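Local coordinates for protein glycerophosphoryl diester phosphodiesterase (Parabacteroides distasonis, PDB 3MZ2) that probably hydrolyses glycerophosphodiesters, on a TIM-barrel scaffold, at residues 218-221 with 222-226. Numbering follows the deposited sequence.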
loop_
_atom_site.group_PDB
_atom_site.type_symbol
_atom_site.label_atom_id
_atom_site.label_comp_id
_atom_site.label_asym_id
_atom_site.label_seq_id
_atom_site.Cartn_x
_atom_site.Cartn_y
_atom_site.Cartn_z
ATOM N N ARG A 218 -9.322 18.622 15.238
ATOM C CA ARG A 218 -9.802 20.009 15.107
ATOM C C ARG A 218 -8.684 21.091 15.086
ATOM O O ARG A 218 -8.780 22.082 14.361
ATOM C CB ARG A 218 -10.867 20.344 16.168
ATOM C CG ARG A 218 -12.176 19.609 15.936
ATOM C CD ARG A 218 -13.318 20.034 16.879
ATOM N NE ARG A 218 -14.048 21.214 16.377
ATOM C CZ ARG A 218 -13.743 22.493 16.633
ATOM N NH1 ARG A 218 -12.709 22.822 17.409
ATOM N NH2 ARG A 218 -14.476 23.474 16.095
ATOM N N GLU A 219 -7.660 20.907 15.886
ATOM C CA GLU A 219 -6.513 21.786 15.918
ATOM C C GLU A 219 -5.802 21.734 14.562
ATOM O O GLU A 219 -5.435 22.765 14.025
ATOM C CB GLU A 219 -5.589 21.368 17.061
ATOM C CG GLU A 219 -4.491 22.367 17.434
ATOM C CD GLU A 219 -3.362 22.403 16.430
ATOM O OE1 GLU A 219 -2.938 21.317 15.932
ATOM O OE2 GLU A 219 -2.874 23.538 16.170
ATOM N N VAL A 220 -5.613 20.541 14.013
ATOM C CA VAL A 220 -5.013 20.409 12.670
ATOM C C VAL A 220 -5.867 21.117 11.624
ATOM O O VAL A 220 -5.343 21.816 10.756
ATOM C CB VAL A 220 -4.753 18.944 12.324
ATOM C CG1 VAL A 220 -4.274 18.774 10.876
ATOM C CG2 VAL A 220 -3.737 18.332 13.325
ATOM N N ILE A 221 -7.191 20.976 11.724
ATOM C CA ILE A 221 -8.076 21.620 10.762
ATOM C C ILE A 221 -7.947 23.132 10.822
ATOM O O ILE A 221 -7.913 23.791 9.775
ATOM C CB ILE A 221 -9.558 21.185 10.991
ATOM C CG1 ILE A 221 -9.770 19.716 10.608
ATOM C CG2 ILE A 221 -10.476 22.080 10.236
ATOM C CD1 ILE A 221 -11.062 19.134 11.198
ATOM N N ASP A 222 -7.864 23.688 12.042
ATOM C CA ASP A 222 -7.641 25.139 12.230
ATOM C C ASP A 222 -6.310 25.592 11.600
ATOM O O ASP A 222 -6.280 26.600 10.870
ATOM C CB ASP A 222 -7.689 25.491 13.715
ATOM C CG ASP A 222 -9.112 25.541 14.281
ATOM O OD1 ASP A 222 -10.085 25.574 13.503
ATOM O OD2 ASP A 222 -9.225 25.586 15.541
HETATM N N MSE A 223 -5.242 24.819 11.812
HETATM C CA MSE A 223 -3.930 25.099 11.197
HETATM C C MSE A 223 -4.019 25.101 9.680
HETATM O O MSE A 223 -3.449 25.959 9.005
HETATM C CB MSE A 223 -2.902 24.053 11.604
HETATM C CG MSE A 223 -2.483 24.143 13.051
HETATM SE SE MSE A 223 -1.297 22.680 13.526
HETATM C CE MSE A 223 0.261 23.197 12.502
ATOM N N LEU A 224 -4.725 24.116 9.159
ATOM C CA LEU A 224 -4.853 23.934 7.720
ATOM C C LEU A 224 -5.754 25.019 7.099
ATOM O O LEU A 224 -5.447 25.577 6.055
ATOM C CB LEU A 224 -5.358 22.524 7.392
ATOM C CG LEU A 224 -4.304 21.426 7.601
ATOM C CD1 LEU A 224 -4.968 20.052 7.528
ATOM C CD2 LEU A 224 -3.129 21.594 6.605
ATOM N N HIS A 225 -6.843 25.356 7.778
ATOM C CA HIS A 225 -7.657 26.486 7.307
ATOM C C HIS A 225 -6.857 27.785 7.228
ATOM O O HIS A 225 -7.032 28.530 6.261
ATOM C CB HIS A 225 -8.916 26.697 8.207
ATOM C CG HIS A 225 -10.000 25.691 7.965
ATOM N ND1 HIS A 225 -11.104 25.541 8.799
ATOM C CD2 HIS A 225 -10.120 24.764 7.007
ATOM C CE1 HIS A 225 -11.861 24.568 8.309
ATOM N NE2 HIS A 225 -11.293 24.097 7.210
ATOM N N GLU A 226 -5.944 28.029 8.195
ATOM C CA GLU A 226 -5.071 29.231 8.225
ATOM C C GLU A 226 -4.188 29.273 6.985
ATOM O O GLU A 226 -3.846 30.338 6.484
ATOM C CB GLU A 226 -4.177 29.228 9.477
ATOM C CG GLU A 226 -4.893 29.591 10.778
ATOM C CD GLU A 226 -4.014 29.400 12.028
ATOM O OE1 GLU A 226 -3.039 28.603 11.987
ATOM O OE2 GLU A 226 -4.289 30.057 13.066
HETATM O O HOH W 1 -11.636 23.018 13.892
#
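The CG2 methyl of Ile-221 lies over a face of the His-225 imidazole one helical turn on, 3.7 Å from the ring centroid and 24° off its normal, a CH-pi contact. That methyl is anti to the backbone N of Ile-221 and beside its carbonyl carbon, which carries it forward along the helix to the ring. Histidine suits the spot because it offers a flat face to the isoleucine while NE2 hydrogen-bonds to Asp-261; the ring also stacks with Tyr-26. With an alanine here in place of His-225, Asp-261 would probably be left without its imidazole mate and the Ile-221 methyl without the ring face it rests on. Both residues also share a backbone bond, His-225 N to Ile-221 O at 2.8 Å.

On the buried side, Val-220 and Leu-224 run side by side, CG1 3.7 Å from CD1, and Leu-224 continues onto Ala-207, Val-209 and Cys-231 of the strands beneath, the last also met by Ile-221; branched aliphatic chains suit this side because they pack closely and bring no polar group into it.

Polar chains occupy the exposed side. Glu-219 bends at chi2 (-74°), bringing its carboxylate toward the selenomethionine Met-223; in the conformer given OE1 and OE2 come within 3.2 Å of SE, a close approach that is doubtful because Met-223 has a second conformer. A water donates to both Arg-218 O and Asp-222 OD1, the latter at 3.0 Å, so Arg-218 O receives this proton besides that of Asp-222 N. Arg-218 NH1 stays 4.8 Å from Asp-222 OD2, too far for a salt bridge, though their opposite charges probably attract.

Such i to i+4 pairing, apolar inward and polar outward, is characteristic of an amphipathic alpha-helix, here helix 215-226, the helix of the beta-alpha-beta crossover that links parallel strands 205-210 and 231-234 on the outside of a TIM barrel.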